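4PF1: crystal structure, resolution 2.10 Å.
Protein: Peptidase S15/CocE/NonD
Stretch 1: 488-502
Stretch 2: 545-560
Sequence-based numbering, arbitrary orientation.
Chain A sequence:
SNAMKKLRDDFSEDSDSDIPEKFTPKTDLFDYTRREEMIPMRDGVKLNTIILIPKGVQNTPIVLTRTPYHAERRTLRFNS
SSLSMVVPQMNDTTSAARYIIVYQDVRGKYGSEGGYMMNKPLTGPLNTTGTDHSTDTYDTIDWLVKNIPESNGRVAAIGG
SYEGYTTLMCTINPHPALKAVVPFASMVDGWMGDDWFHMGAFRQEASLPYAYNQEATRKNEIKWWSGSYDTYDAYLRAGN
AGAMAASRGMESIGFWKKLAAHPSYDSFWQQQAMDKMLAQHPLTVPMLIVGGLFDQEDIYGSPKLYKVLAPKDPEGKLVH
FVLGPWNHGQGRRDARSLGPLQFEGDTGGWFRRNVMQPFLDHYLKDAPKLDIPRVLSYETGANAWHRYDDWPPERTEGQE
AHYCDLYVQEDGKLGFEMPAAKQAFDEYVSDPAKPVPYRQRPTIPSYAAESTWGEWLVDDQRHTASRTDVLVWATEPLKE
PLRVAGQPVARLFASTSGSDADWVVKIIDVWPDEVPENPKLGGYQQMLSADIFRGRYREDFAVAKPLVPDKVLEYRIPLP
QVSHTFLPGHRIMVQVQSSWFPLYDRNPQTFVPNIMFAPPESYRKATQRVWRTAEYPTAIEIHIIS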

# COMPACT_ATOMS: atom_id res chain seq x y z
N PRO A 488 -4.26 -4.37 -37.06
CA PRO A 488 -3.71 -3.20 -37.76
C PRO A 488 -2.41 -3.57 -38.47
O PRO A 488 -1.68 -4.44 -37.99
N VAL A 489 -2.14 -2.96 -39.62
CA VAL A 489 -0.91 -3.24 -40.37
C VAL A 489 -0.18 -1.92 -40.63
O VAL A 489 -0.77 -0.98 -41.18
N ALA A 490 1.08 -1.84 -40.20
CA ALA A 490 1.89 -0.66 -40.41
C ALA A 490 2.56 -0.71 -41.77
O ALA A 490 3.33 -1.64 -42.05
N ARG A 491 2.21 0.24 -42.65
CA ARG A 491 2.84 0.37 -43.95
C ARG A 491 3.87 1.46 -43.80
O ARG A 491 3.54 2.64 -43.88
N LEU A 492 5.09 1.06 -43.42
CA LEU A 492 6.15 2.00 -43.10
C LEU A 492 7.14 2.18 -44.24
O LEU A 492 7.74 1.21 -44.71
N PHE A 493 7.31 3.43 -44.68
CA PHE A 493 8.31 3.82 -45.67
C PHE A 493 9.41 4.54 -44.92
O PHE A 493 9.20 5.64 -44.42
N ALA A 494 10.55 3.86 -44.73
CA ALA A 494 11.62 4.42 -43.93
C ALA A 494 13.01 4.23 -44.55
O ALA A 494 13.25 3.24 -45.25
N SER A 495 13.91 5.17 -44.27
CA SER A 495 15.30 5.11 -44.70
C SER A 495 16.22 5.20 -43.49
O SER A 495 15.89 5.84 -42.50
N THR A 496 17.38 4.53 -43.57
CA THR A 496 18.40 4.57 -42.52
C THR A 496 19.75 4.84 -43.15
O THR A 496 20.01 4.40 -44.28
N SER A 497 20.64 5.54 -42.42
CA SER A 497 22.00 5.79 -42.91
C SER A 497 22.89 4.53 -42.71
O SER A 497 24.01 4.49 -43.20
N GLY A 498 22.35 3.53 -42.01
CA GLY A 498 23.03 2.26 -41.75
C GLY A 498 22.65 1.15 -42.72
O GLY A 498 21.92 1.40 -43.69
N SER A 499 23.15 -0.08 -42.48
CA SER A 499 22.89 -1.24 -43.35
C SER A 499 21.96 -2.27 -42.69
O SER A 499 21.65 -3.31 -43.29
N ASP A 500 21.48 -1.97 -41.48
CA ASP A 500 20.50 -2.77 -40.74
C ASP A 500 19.74 -1.87 -39.77
O ASP A 500 20.24 -0.79 -39.43
N ALA A 501 18.51 -2.26 -39.38
CA ALA A 501 17.67 -1.46 -38.47
C ALA A 501 16.51 -2.25 -37.93
O ALA A 501 15.98 -3.11 -38.62
N ASP A 502 16.08 -1.91 -36.71
CA ASP A 502 14.87 -2.43 -36.08
C ASP A 502 13.84 -1.33 -36.13
O ASP A 502 14.19 -0.16 -35.94
N LYS A 545 19.17 -9.99 -45.33
CA LYS A 545 19.72 -9.14 -46.40
C LYS A 545 20.01 -7.73 -45.87
O LYS A 545 19.21 -7.19 -45.10
N PRO A 546 21.14 -7.10 -46.27
CA PRO A 546 21.44 -5.75 -45.77
C PRO A 546 20.53 -4.68 -46.37
O PRO A 546 20.03 -4.84 -47.49
N LEU A 547 20.30 -3.59 -45.63
CA LEU A 547 19.52 -2.45 -46.12
C LEU A 547 20.43 -1.52 -46.90
O LEU A 547 21.58 -1.31 -46.50
N VAL A 548 19.94 -0.99 -48.03
CA VAL A 548 20.71 -0.03 -48.83
C VAL A 548 20.75 1.30 -48.05
O VAL A 548 19.68 1.82 -47.70
N PRO A 549 21.95 1.81 -47.68
CA PRO A 549 22.00 3.05 -46.89
C PRO A 549 21.35 4.23 -47.60
O PRO A 549 21.49 4.38 -48.82
N ASP A 550 20.57 5.03 -46.83
CA ASP A 550 19.88 6.26 -47.25
C ASP A 550 18.71 6.03 -48.25
O ASP A 550 18.10 7.00 -48.69
N LYS A 551 18.38 4.76 -48.58
CA LYS A 551 17.29 4.46 -49.51
C LYS A 551 15.95 4.30 -48.77
O LYS A 551 15.90 3.61 -47.75
N VAL A 552 14.88 4.93 -49.29
CA VAL A 552 13.53 4.83 -48.70
C VAL A 552 12.97 3.45 -49.03
O VAL A 552 12.69 3.16 -50.20
N LEU A 553 12.84 2.58 -48.01
CA LEU A 553 12.36 1.21 -48.20
C LEU A 553 11.01 0.99 -47.52
O LEU A 553 10.72 1.56 -46.47
N GLU A 554 10.18 0.12 -48.14
CA GLU A 554 8.84 -0.21 -47.64
C GLU A 554 8.89 -1.43 -46.73
O GLU A 554 9.50 -2.45 -47.07
N TYR A 555 8.21 -1.33 -45.58
CA TYR A 555 8.08 -2.39 -44.57
C TYR A 555 6.61 -2.69 -44.31
O TYR A 555 5.80 -1.76 -44.22
N ARG A 556 6.27 -3.97 -44.18
CA ARG A 556 4.92 -4.39 -43.82
C ARG A 556 4.99 -4.97 -42.43
O ARG A 556 5.64 -6.00 -42.23
N ILE A 557 4.44 -4.25 -41.44
CA ILE A 557 4.52 -4.68 -40.04
C ILE A 557 3.11 -4.93 -39.48
O ILE A 557 2.45 -4.00 -39.01
N PRO A 558 2.62 -6.20 -39.52
CA PRO A 558 1.32 -6.50 -38.90
C PRO A 558 1.43 -6.34 -37.39
O PRO A 558 2.46 -6.72 -36.82
N LEU A 559 0.44 -5.72 -36.76
CA LEU A 559 0.49 -5.43 -35.33
C LEU A 559 -0.52 -6.27 -34.54
O LEU A 559 -1.49 -6.76 -35.12
N PRO A 560 -0.32 -6.46 -33.20
CA PRO A 560 -1.27 -7.28 -32.42
C PRO A 560 -2.73 -6.85 -32.59
O PRO A 560 -3.00 -5.68 -32.85

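The two strands, one reaching Thr-496 and the other Pro-558, run antiparallel (163° between their directions); hydrogen bonds such as Ala-490 N to Ile-557 O (2.8 Å) set the register, and the side chains alternate between the two faces of the sheet. On one face, small Ala-490 leaves room for larger neighbours: its CB lies 4.0 Å from Ile-557 CB and 4.2 Å from Leu-559 CD1. Leu-492 (chi1 t, chi2 p) sets CD2 4.1 Å from Ile-557 CD1 and 4.2 Å from Tyr-555 CD1. The Tyr-555 ring (chi1 m) then extends past Ala-494, whose CB is 4.2 Å from Tyr-555 CE1. Water 1 bridges the ring's far end to the backbone, 2.7 Å from Tyr-555 OH and 2.9 Å from Ala-494 O.

On the other face, Phe-493 (chi1 m) offers its ring face to the extended Glu-554 (chi1 and chi2 t); Glu-554 CG sits 4.0 Å from the ring centroid, 29° off the normal, a CH-pi contact. Val-489 CG1 covers one face of the Arg-556 guanidinium.

Beyond the strands, Leu-547 (m, t) points toward stretch 1, and its CD1 touches both Thr-496 CG2 (3.8 Å) and Ala-501 CB (3.9 Å). Water 2 links the two backbones, accepting from Thr-496 N (3.1 Å) and donating to Val-548 O (3.0 Å) and Lys-551 O (2.7 Å).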

# COMPACT_ATOMS: atom_id res chain seq x y z
CB PRO A 488 -3.46 -2.19 -36.63
CG PRO A 488 -3.97 -2.84 -35.36
CD PRO A 488 -4.01 -4.30 -35.61
CB VAL A 489 -1.17 -4.04 -41.69
CG1 VAL A 489 0.11 -4.19 -42.51
CG2 VAL A 489 -1.78 -5.41 -41.39
CB ALA A 490 2.93 -0.52 -39.31
CB ARG A 491 1.80 0.67 -45.05
CG ARG A 491 2.36 0.53 -46.46
CD ARG A 491 1.30 0.77 -47.52
NE ARG A 491 0.97 2.19 -47.65
CZ ARG A 491 -0.21 2.71 -47.30
NH1 ARG A 491 -1.17 1.94 -46.82
NH2 ARG A 491 -0.42 4.01 -47.44
CB LEU A 492 6.89 1.52 -41.83
CG LEU A 492 8.07 2.38 -41.36
CD1 LEU A 492 7.59 3.61 -40.60
CD2 LEU A 492 9.02 1.56 -40.50
CB PHE A 493 7.69 4.70 -46.77
CG PHE A 493 6.73 3.98 -47.69
CD1 PHE A 493 7.18 3.35 -48.84
CD2 PHE A 493 5.37 3.95 -47.42
CE1 PHE A 493 6.29 2.70 -49.71
CE2 PHE A 493 4.48 3.28 -48.26
CZ PHE A 493 4.95 2.67 -49.41
CB ALA A 494 11.60 3.81 -42.54
CB SER A 495 15.61 6.24 -45.69
OG SER A 495 15.62 7.51 -45.06
CB THR A 496 18.41 3.26 -41.69
OG1 THR A 496 19.49 3.31 -40.75
CG2 THR A 496 18.54 1.99 -42.55
CB SER A 497 22.61 7.01 -42.23
OG SER A 497 22.65 6.87 -40.82
CB SER A 499 24.19 -1.90 -43.80
OG SER A 499 25.19 -1.89 -42.80
CB ASP A 500 21.16 -3.96 -40.01
CG ASP A 500 20.22 -5.14 -39.72
OD1 ASP A 500 18.98 -4.95 -39.79
OD2 ASP A 500 20.72 -6.24 -39.41
CB ALA A 501 17.14 -0.23 -39.19
CB ASP A 502 15.13 -2.85 -34.63
CG ASP A 502 15.73 -4.24 -34.46
OD1 ASP A 502 15.78 -4.98 -35.46
OD2 ASP A 502 16.15 -4.56 -33.34
CB LYS A 545 18.75 -9.07 -47.59
CG LYS A 545 18.83 -10.28 -48.51
CD LYS A 545 17.66 -10.32 -49.49
CE LYS A 545 17.81 -11.42 -50.51
NZ LYS A 545 18.34 -10.91 -51.80
CB PRO A 546 22.89 -5.53 -46.19
CG PRO A 546 23.08 -6.40 -47.37
CD PRO A 546 22.22 -7.60 -47.16
CB LEU A 547 18.85 -1.68 -44.96
CG LEU A 547 17.93 -2.47 -44.01
CD1 LEU A 547 17.51 -1.63 -42.83
CD2 LEU A 547 16.70 -3.01 -44.75
CB VAL A 548 20.15 0.14 -50.27
CG1 VAL A 548 20.90 1.23 -51.04
CG2 VAL A 548 20.18 -1.18 -51.04
CB PRO A 549 23.50 3.28 -46.68
CG PRO A 549 24.13 1.94 -46.90
CD PRO A 549 23.31 1.30 -47.96
CB ASP A 550 20.87 7.30 -47.81
CG ASP A 550 22.06 7.57 -46.91
OD1 ASP A 550 21.86 7.74 -45.68
OD2 ASP A 550 23.20 7.59 -47.42
CB LYS A 551 17.62 3.20 -50.34
CG LYS A 551 16.61 2.94 -51.46
CD LYS A 551 16.98 1.74 -52.31
CE LYS A 551 15.85 1.33 -53.23
NZ LYS A 551 15.51 2.39 -54.22
CB VAL A 552 12.58 5.97 -49.14
CG1 VAL A 552 11.30 5.98 -48.30
CG2 VAL A 552 13.27 7.33 -49.07
CB LEU A 553 13.39 0.19 -47.67
CG LEU A 553 14.78 0.25 -48.31
CD1 LEU A 553 15.80 -0.46 -47.45
CD2 LEU A 553 14.78 -0.32 -49.72
CB GLU A 554 7.89 -0.47 -48.83
CG GLU A 554 6.43 -0.62 -48.42
CD GLU A 554 5.44 -0.87 -49.55
OE1 GLU A 554 5.83 -0.74 -50.73
OE2 GLU A 554 4.27 -1.19 -49.24
CB TYR A 555 8.76 -1.97 -43.25
CG TYR A 555 10.24 -1.70 -43.36
CD1 TYR A 555 10.70 -0.45 -43.75
CD2 TYR A 555 11.17 -2.68 -43.05
CE1 TYR A 555 12.07 -0.19 -43.87
CE2 TYR A 555 12.54 -2.42 -43.14
CZ TYR A 555 12.98 -1.18 -43.56
OH TYR A 555 14.32 -0.93 -43.65
CB ARG A 556 4.35 -5.40 -44.84
CG ARG A 556 2.83 -5.40 -44.89
CD ARG A 556 2.29 -6.57 -45.69
NE ARG A 556 1.79 -7.64 -44.82
CZ ARG A 556 0.51 -7.86 -44.56
NH1 ARG A 556 -0.43 -7.10 -45.11
NH2 ARG A 556 0.15 -8.85 -43.75
CB ILE A 557 5.34 -3.69 -39.15
CG1 ILE A 557 6.68 -3.29 -39.82
CG2 ILE A 557 5.58 -4.27 -37.75
CD1 ILE A 557 7.26 -1.95 -39.33
CB PRO A 558 1.04 -7.96 -39.31
CG PRO A 558 2.12 -8.32 -40.32
CD PRO A 558 3.28 -7.42 -40.02
CB LEU A 559 0.25 -3.92 -35.10
CG LEU A 559 1.33 -2.98 -35.68
CD1 LEU A 559 0.79 -1.58 -35.84
CD2 LEU A 559 2.60 -2.98 -34.83
CB PRO A 560 -0.80 -7.07 -30.98
CG PRO A 560 0.65 -6.79 -31.09
CD PRO A 560 0.81 -5.99 -32.36
O HOH W 1 15.30 1.45 -44.37
O HOH W 2 17.37 2.42 -45.84